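Local coordinates for probable outer membrane protein (PDB 3DWO), which probably passes long-chain fatty acids or other hydrophobic compounds across the outer membrane through a FadL-type beta-barrel channel, at residues V357-T362 against D375-F380; T307-S312 against R334-L339; G2-T7 against V118-R123. All blocks are in the same frame, centred on the assembly; numbering follows the deposited sequence.

Contacts 1 and 2 are neighbouring pieces of the barrel wall, their centres about 11 Å apart, and contact 3 lies about 14 Å from the centre of each. Strand 336-346 of contact 2 pairs with strand 351-360 of contact 1: Tyr359 N lies 2.6 Å from Leu339 O, and Gln361 O 2.7 Å from Thr336 OG1. Contact 3 sets the N-terminal segment against strand 110-125, and its Phe3 CZ comes 3.5 Å from Trp311 CZ3 of contact 2. The C8E detergent of chain E joins contacts 1 and 3, its polyether part beside Arg378 and Asp375 and its alkyl tail at Gly121, consistent with a path for hydrophobic molecules.

Contact 1: V357-T362 against D375-F380; sequences VAYDQT and DGDRYF. With C8E ((hydroxyethyloxy)tri(ethyloxy)octane), chain F; C8E ((hydroxyethyloxy)tri(ethyloxy)octane), chain E.
Arg378 and Asp360 lie alongside each other with their tips in one direction, the guanidinium and carboxylate planes 88° apart. Asp360 OD2 is 3.8 Å from Arg378 NH1 but well out of the guanidinium plane, so the long salt bridge acts through charge alone and no N-H is aimed at the oxygen. Arg378, bent at chi2 (85°), instead offers NE and NH2 side-on to a single atom: Asp375 OD2 lies 3.0 Å from Arg378 NE and 2.9 Å from Arg378 NH2, with that oxygen close to the guanidinium plane. NE meets the anti lone pair of that oxygen, whereas NH2 comes from above the carboxylate plane. Thr362, passing Asp375 head to tail, gives its OG1 hydrogen to Asp375 OD1 at 2.6 Å, again from above the plane. Such a charge network would be expected to keep both carboxylates ionised; Ala1 N adds a weak bond to each, and C17 of the chain E detergent covers one face of the guanidinium.

Strands 351-360 and 378-388 are antiparallel neighbours in the FadL-type barrel, the axes of their short pieces 357-360 and 378-380 running 164° apart. Ala358-Phe380 and Asp360-Arg378 are hydrogen-bonded pairs, and their side chains share the face that meets Ala16, Met17 and Ala1 of the N-terminal region.

On the other face Tyr359 and Tyr379 form the intervening non-hydrogen-bonded pair. Their rings cross obliquely, Tyr359 CD2 lying 3.9 Å from Tyr379 CE1. C11 of the chain F detergent sits over one face of Tyr379 and at the edge of Tyr359. Asp377, just ahead of strand 378-388, uses both oxygens: OD2 receives a weak bond from Tyr359 OH at 3.3 Å, and the anti lone pair of OD1 takes Thr362 N at 2.9 Å.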
loop_
_atom_site.group_PDB
_atom_site.type_symbol
_atom_site.label_atom_id
_atom_site.label_comp_id
_atom_site.label_asym_id
_atom_site.label_seq_id
_atom_site.Cartn_x
_atom_site.Cartn_y
_atom_site.Cartn_z
ATOM N N VAL A 357 -8.474 10.350 -15.665
ATOM C CA VAL A 357 -7.702 11.058 -14.663
ATOM C C VAL A 357 -8.375 10.813 -13.319
ATOM O O VAL A 357 -9.576 10.548 -13.257
ATOM C CB VAL A 357 -7.681 12.575 -14.933
ATOM C CG1 VAL A 357 -7.038 12.860 -16.286
ATOM C CG2 VAL A 357 -9.101 13.120 -14.887
ATOM N N ALA A 358 -7.602 10.894 -12.244
ATOM C CA ALA A 358 -8.162 10.670 -10.922
ATOM C C ALA A 358 -7.464 11.508 -9.863
ATOM O O ALA A 358 -6.320 11.924 -10.029
ATOM C CB ALA A 358 -8.072 9.177 -10.565
ATOM N N TYR A 359 -8.181 11.776 -8.781
ATOM C CA TYR A 359 -7.634 12.530 -7.669
ATOM C C TYR A 359 -7.662 11.568 -6.496
ATOM O O TYR A 359 -8.709 11.018 -6.165
ATOM C CB TYR A 359 -8.482 13.764 -7.378
ATOM C CG TYR A 359 -8.206 14.365 -6.023
ATOM C CD1 TYR A 359 -9.145 14.272 -4.997
ATOM C CD2 TYR A 359 -6.990 14.985 -5.747
ATOM C CE1 TYR A 359 -8.883 14.777 -3.730
ATOM C CE2 TYR A 359 -6.715 15.496 -4.477
ATOM C CZ TYR A 359 -7.667 15.384 -3.475
ATOM O OH TYR A 359 -7.402 15.863 -2.211
ATOM N N ASP A 360 -6.508 11.364 -5.874
ATOM C CA ASP A 360 -6.396 10.424 -4.772
ATOM C C ASP A 360 -5.752 11.049 -3.535
ATOM O O ASP A 360 -4.576 11.403 -3.555
ATOM C CB ASP A 360 -5.585 9.221 -5.259
ATOM C CG ASP A 360 -5.644 8.048 -4.313
ATOM O OD1 ASP A 360 -6.739 7.741 -3.798
ATOM O OD2 ASP A 360 -4.588 7.420 -4.102
ATOM N N GLN A 361 -6.529 11.178 -2.460
ATOM C CA GLN A 361 -6.029 11.772 -1.221
ATOM C C GLN A 361 -5.151 10.826 -0.423
ATOM O O GLN A 361 -5.451 9.642 -0.305
ATOM C CB GLN A 361 -7.175 12.185 -0.299
ATOM C CG GLN A 361 -8.083 13.263 -0.802
ATOM C CD GLN A 361 -9.088 13.655 0.256
ATOM O OE1 GLN A 361 -9.666 12.796 0.922
ATOM N NE2 GLN A 361 -9.306 14.954 0.419
ATOM N N THR A 362 -4.079 11.365 0.147
ATOM C CA THR A 362 -3.190 10.563 0.968
ATOM C C THR A 362 -3.782 10.513 2.369
ATOM O O THR A 362 -4.360 11.494 2.835
ATOM C CB THR A 362 -1.794 11.191 1.064
ATOM O OG1 THR A 362 -0.967 10.373 1.899
ATOM C CG2 THR A 362 -1.879 12.601 1.666
ATOM N N ASP A 375 3.992 9.824 1.340
ATOM C CA ASP A 375 3.207 10.269 0.192
ATOM C C ASP A 375 2.291 11.456 0.461
ATOM O O ASP A 375 2.138 11.911 1.595
ATOM C CB ASP A 375 2.411 9.100 -0.423
ATOM C CG ASP A 375 1.119 8.824 0.293
ATOM O OD1 ASP A 375 1.115 8.862 1.541
ATOM O OD2 ASP A 375 0.110 8.553 -0.394
ATOM N N GLY A 376 1.714 11.971 -0.617
ATOM C CA GLY A 376 0.813 13.102 -0.530
ATOM C C GLY A 376 -0.287 12.869 -1.539
ATOM O O GLY A 376 -0.309 11.823 -2.202
ATOM N N ASP A 377 -1.206 13.820 -1.656
ATOM C CA ASP A 377 -2.297 13.680 -2.608
ATOM C C ASP A 377 -1.708 13.417 -3.992
ATOM O O ASP A 377 -0.650 13.950 -4.323
ATOM C CB ASP A 377 -3.147 14.953 -2.624
ATOM C CG ASP A 377 -3.859 15.196 -1.306
ATOM O OD1 ASP A 377 -3.994 14.235 -0.518
ATOM O OD2 ASP A 377 -4.299 16.339 -1.063
ATOM N N ARG A 378 -2.373 12.585 -4.790
ATOM C CA ARG A 378 -1.875 12.284 -6.131
ATOM C C ARG A 378 -2.892 12.600 -7.215
ATOM O O ARG A 378 -4.102 12.566 -6.987
ATOM C CB ARG A 378 -1.521 10.798 -6.299
ATOM C CG ARG A 378 -0.660 10.155 -5.231
ATOM C CD ARG A 378 -1.498 9.661 -4.068
ATOM N NE ARG A 378 -0.737 8.756 -3.213
ATOM C CZ ARG A 378 -0.430 7.505 -3.539
ATOM N NH1 ARG A 378 -0.824 7.004 -4.702
ATOM N NH2 ARG A 378 0.277 6.752 -2.708
ATOM N N TYR A 379 -2.380 12.913 -8.399
ATOM C CA TYR A 379 -3.219 13.147 -9.560
ATOM C C TYR A 379 -2.817 12.010 -10.493
ATOM O O TYR A 379 -1.629 11.791 -10.728
ATOM C CB TYR A 379 -2.908 14.485 -10.234
ATOM C CG TYR A 379 -3.744 15.651 -9.760
ATOM C CD1 TYR A 379 -5.099 15.496 -9.470
ATOM C CD2 TYR A 379 -3.189 16.923 -9.646
ATOM C CE1 TYR A 379 -5.878 16.579 -9.076
ATOM C CE2 TYR A 379 -3.956 18.014 -9.256
ATOM C CZ TYR A 379 -5.298 17.836 -8.972
ATOM O OH TYR A 379 -6.051 18.918 -8.577
ATOM N N PHE A 380 -3.795 11.272 -11.001
ATOM C CA PHE A 380 -3.510 10.168 -11.907
ATOM C C PHE A 380 -3.934 10.535 -13.327
ATOM O O PHE A 380 -5.038 11.045 -13.541
ATOM C CB PHE A 380 -4.276 8.832 -11.668
ATOM C CG PHE A 380 -3.834 8.058 -10.540
ATOM C CD1 PHE A 380 -3.593 6.694 -10.683
ATOM C CD2 PHE A 380 -3.756 8.621 -9.269
ATOM C CE1 PHE A 380 -3.277 5.901 -9.577
ATOM C CE2 PHE A 380 -3.441 7.835 -8.156
ATOM C CZ PHE A 380 -3.201 6.472 -8.312
HETATM C C2 C8E F . 0.065 17.675 -12.949
HETATM C C3 C8E F . 0.064 18.828 -12.047
HETATM C C4 C8E F . 1.061 18.573 -11.014
HETATM C C5 C8E F . 0.453 18.831 -9.671
HETATM C C6 C8E F . 1.079 18.018 -8.627
HETATM C C7 C8E F . 0.056 16.995 -8.423
HETATM C C8 C8E F . -0.166 16.748 -6.976
HETATM O O9 C8E F . -1.424 16.570 -6.332
HETATM C C10 C8E F . -2.371 17.622 -6.383
HETATM C C11 C8E F . -3.585 17.137 -5.644
HETATM C C1 C8E E . 6.491 -5.409 -3.716
HETATM C C2 C8E E . 6.220 -3.992 -3.514
HETATM C C3 C8E E . 4.806 -3.634 -3.575
HETATM C C4 C8E E . 4.538 -3.137 -4.913
HETATM C C5 C8E E . 3.715 -1.915 -4.810
HETATM C C6 C8E E . 3.060 -1.656 -6.073
HETATM C C7 C8E E . 2.547 -0.325 -5.820
HETATM C C8 C8E E . 2.796 0.492 -7.015
HETATM O O9 C8E E . 2.128 1.675 -7.395
HETATM C C10 C8E E . 0.735 1.651 -7.633
HETATM C C11 C8E E . 0.394 3.062 -7.997
HETATM O O12 C8E E . 0.791 3.975 -6.954
HETATM C C13 C8E E . 0.826 5.379 -7.337
HETATM C C14 C8E E . 1.780 6.469 -6.754
HETATM O O15 C8E E . 3.225 6.482 -6.572
HETATM C C16 C8E E . 3.587 5.962 -5.276
HETATM C C17 C8E E . 3.672 7.019 -4.164
HETATM O O18 C8E E . 4.920 7.473 -3.603
HETATM C C19 C8E E . 5.333 6.677 -2.456
HETATM C C20 C8E E . 5.411 7.240 -0.990
HETATM O O21 C8E E . 4.390 6.867 -0.060
#

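Contact 2: T307-S312 against R334-L339; sequences TWTEWS and RNTWTL. With C8E ((hydroxyethyloxy)tri(ethyloxy)octane), chain I; C8E ((hydroxyethyloxy)tri(ethyloxy)octane), chain K.
Two donors grip Thr338 O: Thr307 N at 2.9 Å, with a nearly straight 164° N-H...O angle, and a water at 2.8 Å that also lies within bonding distance of Thr307 OG1. Thr307-Thr338 is thus a hydrogen-bonded pair; a second, Thr309-Thr336, lies on the same face and is packed tightly, with Thr336 CG2 only 3.4 Å from Thr309 CB. That methyl takes the crowded position between backbone N and carbonyl carbon, and it also touches the in-plane edge of Trp311, while Thr336 OG1 bonds to Gln361 O, just past the end of strand 351-360.

Strands 300-309 and 336-346 are antiparallel staves of the beta-barrel wall. Between the threonine pairs, Trp308 and Trp337 form a non-hydrogen-bonded pair on the opposite face, where detergent binds. Their rings cross obliquely, but Trp308 CB stands 3.9 Å from the centroid of the Trp337 six-membered ring, 11° off its normal, a CH-pi contact. The other face of Trp337 carries chain K detergent, whose C4 is 3.7 Å from Trp337 CG; chain I detergent lies over Trp308, its C5 3.6 Å from Trp308 CD2. Just before strand 336-346, a second water joins Asn335 ND2, which donates to it, to Glu310 OE2.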
loop_
_atom_site.group_PDB
_atom_site.type_symbol
_atom_site.label_atom_id
_atom_site.label_comp_id
_atom_site.label_asym_id
_atom_site.label_seq_id
_atom_site.Cartn_x
_atom_site.Cartn_y
_atom_site.Cartn_z
ATOM N N THR A 307 -14.296 6.629 -4.310
ATOM C CA THR A 307 -14.007 5.619 -3.302
ATOM C C THR A 307 -13.610 6.244 -1.973
ATOM O O THR A 307 -12.699 7.070 -1.906
ATOM C CB THR A 307 -12.886 4.658 -3.767
ATOM O OG1 THR A 307 -13.327 3.932 -4.919
ATOM C CG2 THR A 307 -12.530 3.670 -2.665
ATOM N N TRP A 308 -14.318 5.846 -0.921
ATOM C CA TRP A 308 -14.056 6.330 0.426
ATOM C C TRP A 308 -13.322 5.223 1.159
ATOM O O TRP A 308 -13.875 4.149 1.377
ATOM C CB TRP A 308 -15.368 6.626 1.155
ATOM C CG TRP A 308 -15.198 7.001 2.602
ATOM C CD1 TRP A 308 -14.805 8.214 3.101
ATOM C CD2 TRP A 308 -15.436 6.160 3.735
ATOM N NE1 TRP A 308 -14.792 8.179 4.476
ATOM C CE2 TRP A 308 -15.174 6.930 4.891
ATOM C CE3 TRP A 308 -15.846 4.828 3.887
ATOM C CZ2 TRP A 308 -15.312 6.412 6.187
ATOM C CZ3 TRP A 308 -15.986 4.312 5.178
ATOM C CH2 TRP A 308 -15.718 5.106 6.310
ATOM N N THR A 309 -12.075 5.475 1.534
ATOM C CA THR A 309 -11.308 4.462 2.240
ATOM C C THR A 309 -11.207 4.822 3.713
ATOM O O THR A 309 -10.800 5.932 4.062
ATOM C CB THR A 309 -9.910 4.328 1.631
ATOM O OG1 THR A 309 -10.045 4.061 0.232
ATOM C CG2 THR A 309 -9.145 3.180 2.281
ATOM N N GLU A 310 -11.590 3.882 4.573
ATOM C CA GLU A 310 -11.564 4.106 6.013
ATOM C C GLU A 310 -10.169 3.875 6.594
ATOM O O GLU A 310 -9.960 3.004 7.437
ATOM C CB GLU A 310 -12.594 3.196 6.694
ATOM C CG GLU A 310 -12.847 3.536 8.157
ATOM C CD GLU A 310 -14.034 2.780 8.739
ATOM O OE1 GLU A 310 -14.143 1.554 8.513
ATOM O OE2 GLU A 310 -14.852 3.417 9.432
ATOM N N TRP A 311 -9.218 4.668 6.123
ATOM C CA TRP A 311 -7.839 4.573 6.569
ATOM C C TRP A 311 -7.699 4.946 8.036
ATOM O O TRP A 311 -6.650 4.733 8.639
ATOM C CB TRP A 311 -6.951 5.504 5.736
ATOM C CG TRP A 311 -6.302 4.862 4.558
ATOM C CD1 TRP A 311 -6.510 5.159 3.241
ATOM C CD2 TRP A 311 -5.266 3.870 4.587
ATOM N NE1 TRP A 311 -5.661 4.418 2.446
ATOM C CE2 TRP A 311 -4.888 3.620 3.246
ATOM C CE3 TRP A 311 -4.621 3.170 5.616
ATOM C CZ2 TRP A 311 -3.888 2.702 2.909
ATOM C CZ3 TRP A 311 -3.625 2.254 5.282
ATOM C CH2 TRP A 311 -3.269 2.030 3.934
ATOM N N SER A 312 -8.757 5.504 8.605
ATOM C CA SER A 312 -8.734 5.921 9.995
ATOM C C SER A 312 -8.462 4.772 10.964
ATOM O O SER A 312 -8.114 5.004 12.127
ATOM C CB SER A 312 -10.057 6.592 10.358
ATOM O OG SER A 312 -9.940 7.225 11.615
ATOM N N ARG A 334 -5.944 9.452 8.213
ATOM C CA ARG A 334 -7.278 10.017 8.040
ATOM C C ARG A 334 -8.023 9.253 6.947
ATOM O O ARG A 334 -7.405 8.684 6.042
ATOM C CB ARG A 334 -7.184 11.498 7.631
ATOM C CG ARG A 334 -6.424 11.720 6.330
ATOM C CD ARG A 334 -6.564 13.136 5.752
ATOM N NE ARG A 334 -5.877 13.247 4.458
ATOM C CZ ARG A 334 -5.904 14.321 3.670
ATOM N NH1 ARG A 334 -6.588 15.402 4.028
ATOM N NH2 ARG A 334 -5.247 14.313 2.515
ATOM N N ASN A 335 -9.351 9.235 7.033
ATOM C CA ASN A 335 -10.146 8.575 6.008
ATOM C C ASN A 335 -9.871 9.338 4.722
ATOM O O ASN A 335 -9.512 10.516 4.762
ATOM C CB ASN A 335 -11.630 8.620 6.348
ATOM C CG ASN A 335 -11.976 7.726 7.511
ATOM O OD1 ASN A 335 -11.283 6.741 7.775
ATOM N ND2 ASN A 335 -13.060 8.049 8.206
ATOM N N THR A 336 -10.063 8.688 3.582
ATOM C CA THR A 336 -9.747 9.340 2.327
ATOM C C THR A 336 -10.764 9.162 1.195
ATOM O O THR A 336 -11.636 8.292 1.250
ATOM C CB THR A 336 -8.384 8.838 1.843
ATOM O OG1 THR A 336 -7.906 9.682 0.793
ATOM C CG2 THR A 336 -8.506 7.419 1.325
ATOM N N TRP A 337 -10.636 10.005 0.174
ATOM C CA TRP A 337 -11.503 9.958 -0.999
ATOM C C TRP A 337 -10.632 9.863 -2.238
ATOM O O TRP A 337 -9.519 10.381 -2.267
ATOM C CB TRP A 337 -12.363 11.227 -1.124
ATOM C CG TRP A 337 -13.564 11.282 -0.227
ATOM C CD1 TRP A 337 -13.669 11.937 0.966
ATOM C CD2 TRP A 337 -14.828 10.646 -0.447
ATOM N NE1 TRP A 337 -14.920 11.747 1.506
ATOM C CE2 TRP A 337 -15.652 10.958 0.657
ATOM C CE3 TRP A 337 -15.345 9.840 -1.471
ATOM C CZ2 TRP A 337 -16.963 10.491 0.768
ATOM C CZ3 TRP A 337 -16.646 9.375 -1.362
ATOM C CH2 TRP A 337 -17.443 9.702 -0.248
ATOM N N THR A 338 -11.145 9.194 -3.261
ATOM C CA THR A 338 -10.438 9.070 -4.521
ATOM C C THR A 338 -11.505 9.171 -5.611
ATOM O O THR A 338 -12.410 8.341 -5.700
ATOM C CB THR A 338 -9.630 7.732 -4.595
ATOM O OG1 THR A 338 -9.178 7.501 -5.938
ATOM C CG2 THR A 338 -10.463 6.579 -4.130
ATOM N N LEU A 339 -11.413 10.227 -6.413
ATOM C CA LEU A 339 -12.376 10.466 -7.477
ATOM C C LEU A 339 -11.714 10.278 -8.833
ATOM O O LEU A 339 -10.591 10.729 -9.056
ATOM C CB LEU A 339 -12.934 11.886 -7.364
ATOM C CG LEU A 339 -13.293 12.346 -5.949
ATOM C CD1 LEU A 339 -13.667 13.820 -5.970
ATOM C CD2 LEU A 339 -14.432 11.506 -5.404
HETATM C C2 C8E I . -18.350 9.942 5.361
HETATM C C3 C8E I . -18.524 8.498 5.199
HETATM C C4 C8E I . -19.345 8.293 4.018
HETATM C C5 C8E I . -18.850 7.103 3.279
HETATM C C6 C8E I . -19.830 6.671 2.299
HETATM C C7 C8E I . -19.014 6.738 1.098
HETATM C C8 C8E I . -19.629 5.918 0.039
HETATM O O9 C8E I . -19.238 5.874 -1.321
HETATM C C1 C8E K . -12.359 16.508 -1.385
HETATM C C2 C8E K . -13.369 15.624 -1.951
HETATM C C3 C8E K . -14.645 15.619 -1.235
HETATM C C4 C8E K . -15.263 14.327 -1.473
HETATM C C5 C8E K . -16.684 14.524 -1.850
HETATM C C6 C8E K . -17.007 13.720 -3.016
HETATM C C7 C8E K . -18.230 13.086 -2.555
HETATM C C8 C8E K . -18.678 12.119 -3.573
HETATM O O HOH W 1 -12.731 6.072 -7.330
HETATM O O HOH W 2 -14.389 6.281 10.052
#

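Contact 3: G2-T7 against V118-R123; sequences GFMVPT and VPMGMR. With C8E ((hydroxyethyloxy)tri(ethyloxy)octane), chain E.
The Phe3 ring meets Met120 at its edge: Met120 CG lies near the ring plane, 3.5 Å from Phe3 CD2, and SD is 5.0 Å from the Phe3 centroid, 79° off the normal, an edge-on Met-aromatic contact. The two side chains run the same way, and Phe3 also pairs edge-to-face with Trp311. This is the N-terminal segment, part of the plug of FadL-type barrels, set against strand 110-125, the third barrel strand. Only one bridge, Met4 with Met120, joins the backbones. Pro119 breaks the extended course with helix-like torsions, consistent with the inward kink known in this strand of the family.

Pro119 O is held twice: Val5 N comes from 40° above the carbonyl plane at 2.7 Å, and a water that also donates to Val5 O reaches Pro119 O at 2.8 Å. Gly121 N in turn donates to Phe3 O. Another water links Pro6 O and Val118 O. Val5 CG2 packs 3.5 Å from Gly121 N, and Met4, bent at chi2 and chi3, brings CE back to Pro119. The chain E detergent lies directly against the Gly121 backbone, its C5 3.5 Å from Gly121 C.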
loop_
_atom_site.group_PDB
_atom_site.type_symbol
_atom_site.label_atom_id
_atom_site.label_comp_id
_atom_site.label_asym_id
_atom_site.label_seq_id
_atom_site.Cartn_x
_atom_site.Cartn_y
_atom_site.Cartn_z
ATOM N N GLY A 2 -1.604 5.804 0.560
ATOM C CA GLY A 2 -0.701 5.117 1.476
ATOM C C GLY A 2 -0.102 3.846 0.908
ATOM O O GLY A 2 0.702 3.902 -0.023
ATOM N N PHE A 3 -0.462 2.693 1.466
ATOM C CA PHE A 3 0.070 1.448 0.924
ATOM C C PHE A 3 -0.994 0.520 0.354
ATOM O O PHE A 3 -0.794 -0.691 0.250
ATOM C CB PHE A 3 0.945 0.703 1.941
ATOM C CG PHE A 3 0.438 0.750 3.347
ATOM C CD1 PHE A 3 0.724 1.840 4.163
ATOM C CD2 PHE A 3 -0.308 -0.306 3.865
ATOM C CE1 PHE A 3 0.275 1.877 5.481
ATOM C CE2 PHE A 3 -0.763 -0.278 5.184
ATOM C CZ PHE A 3 -0.469 0.816 5.990
ATOM N N MET A 4 -2.132 1.094 -0.015
ATOM C CA MET A 4 -3.193 0.317 -0.635
ATOM C C MET A 4 -2.993 0.489 -2.136
ATOM O O MET A 4 -2.619 1.567 -2.600
ATOM C CB MET A 4 -4.568 0.826 -0.211
ATOM C CG MET A 4 -4.956 0.393 1.191
ATOM S SD MET A 4 -6.459 -0.557 1.205
ATOM C CE MET A 4 -5.841 -2.133 0.671
ATOM N N VAL A 5 -3.235 -0.576 -2.889
ATOM C CA VAL A 5 -3.035 -0.545 -4.329
ATOM C C VAL A 5 -4.326 -0.822 -5.093
ATOM O O VAL A 5 -5.153 -1.618 -4.656
ATOM C CB VAL A 5 -1.988 -1.605 -4.736
ATOM C CG1 VAL A 5 -1.707 -1.531 -6.228
ATOM C CG2 VAL A 5 -0.715 -1.400 -3.941
ATOM N N PRO A 6 -4.517 -0.154 -6.242
ATOM C CA PRO A 6 -5.719 -0.353 -7.062
ATOM C C PRO A 6 -5.750 -1.803 -7.540
ATOM O O PRO A 6 -4.748 -2.313 -8.045
ATOM C CB PRO A 6 -5.509 0.617 -8.220
ATOM C CG PRO A 6 -4.717 1.719 -7.591
ATOM C CD PRO A 6 -3.711 0.964 -6.767
ATOM N N THR A 7 -6.893 -2.462 -7.376
ATOM C CA THR A 7 -7.046 -3.857 -7.780
ATOM C C THR A 7 -7.878 -3.951 -9.064
ATOM O O THR A 7 -9.041 -4.369 -9.035
ATOM C CB THR A 7 -7.731 -4.666 -6.651
ATOM O OG1 THR A 7 -9.043 -4.137 -6.406
ATOM C CG2 THR A 7 -6.915 -4.565 -5.359
ATOM N N VAL A 118 -3.765 -7.938 -5.536
ATOM C CA VAL A 118 -2.701 -7.369 -4.711
ATOM C C VAL A 118 -3.260 -6.089 -4.077
ATOM O O VAL A 118 -3.041 -4.988 -4.580
ATOM C CB VAL A 118 -1.462 -7.017 -5.568
ATOM C CG1 VAL A 118 -0.308 -6.587 -4.666
ATOM C CG2 VAL A 118 -1.047 -8.223 -6.415
ATOM N N PRO A 119 -3.992 -6.224 -2.958
ATOM C CA PRO A 119 -4.601 -5.093 -2.248
ATOM C C PRO A 119 -3.631 -4.095 -1.625
ATOM O O PRO A 119 -3.909 -2.893 -1.574
ATOM C CB PRO A 119 -5.450 -5.773 -1.166
ATOM C CG PRO A 119 -5.668 -7.164 -1.684
ATOM C CD PRO A 119 -4.340 -7.493 -2.296
ATOM N N MET A 120 -2.502 -4.602 -1.139
ATOM C CA MET A 120 -1.526 -3.761 -0.466
ATOM C C MET A 120 -0.110 -3.938 -0.981
ATOM O O MET A 120 0.316 -5.048 -1.317
ATOM C CB MET A 120 -1.573 -4.055 1.035
ATOM C CG MET A 120 -1.764 -2.826 1.901
ATOM S SD MET A 120 -2.806 -3.143 3.340
ATOM C CE MET A 120 -1.783 -4.387 4.213
ATOM N N GLY A 121 0.620 -2.832 -1.031
ATOM C CA GLY A 121 1.987 -2.881 -1.502
ATOM C C GLY A 121 2.701 -1.545 -1.459
ATOM O O GLY A 121 2.179 -0.537 -1.933
ATOM N N MET A 122 3.892 -1.535 -0.870
ATOM C CA MET A 122 4.705 -0.327 -0.803
ATOM C C MET A 122 6.122 -0.730 -0.460
ATOM O O MET A 122 6.362 -1.798 0.108
ATOM C CB MET A 122 4.172 0.666 0.232
ATOM C CG MET A 122 4.968 1.978 0.314
ATOM S SD MET A 122 5.444 2.771 -1.272
ATOM C CE MET A 122 3.845 2.913 -2.085
ATOM N N ARG A 123 7.068 0.125 -0.808
ATOM C CA ARG A 123 8.453 -0.191 -0.553
ATOM C C ARG A 123 9.288 1.077 -0.571
ATOM O O ARG A 123 9.072 1.954 -1.399
ATOM C CB ARG A 123 8.936 -1.162 -1.634
ATOM C CG ARG A 123 10.388 -1.596 -1.536
ATOM C CD ARG A 123 10.700 -2.586 -2.656
ATOM N NE ARG A 123 11.895 -3.394 -2.406
ATOM C CZ ARG A 123 13.138 -2.934 -2.432
ATOM N NH1 ARG A 123 13.371 -1.652 -2.696
ATOM N NH2 ARG A 123 14.149 -3.761 -2.204
HETATM C C1 C8E E . 6.491 -5.409 -3.716
HETATM C C2 C8E E . 6.220 -3.992 -3.514
HETATM C C3 C8E E . 4.806 -3.634 -3.575
HETATM C C4 C8E E . 4.538 -3.137 -4.913
HETATM C C5 C8E E . 3.715 -1.915 -4.810
HETATM C C6 C8E E . 3.060 -1.656 -6.073
HETATM C C7 C8E E . 2.547 -0.325 -5.820
HETATM C C8 C8E E . 2.796 0.492 -7.015
HETATM O O9 C8E E . 2.128 1.675 -7.395
HETATM C C10 C8E E . 0.735 1.651 -7.633
HETATM C C11 C8E E . 0.394 3.062 -7.997
HETATM O O12 C8E E . 0.791 3.975 -6.954
HETATM C C13 C8E E . 0.826 5.379 -7.337
HETATM C C14 C8E E . 1.780 6.469 -6.754
HETATM O O15 C8E E . 3.225 6.482 -6.572
HETATM C C16 C8E E . 3.587 5.962 -5.276
HETATM C C17 C8E E . 3.672 7.019 -4.164
HETATM O O18 C8E E . 4.920 7.473 -3.603
HETATM C C19 C8E E . 5.333 6.677 -2.456
HETATM C C20 C8E E . 5.411 7.240 -0.990
HETATM O O21 C8E E . 4.390 6.867 -0.060
HETATM O O HOH W 3 -6.550 -2.333 -2.349
HETATM O O HOH W 4 -3.341 -4.388 -7.242
#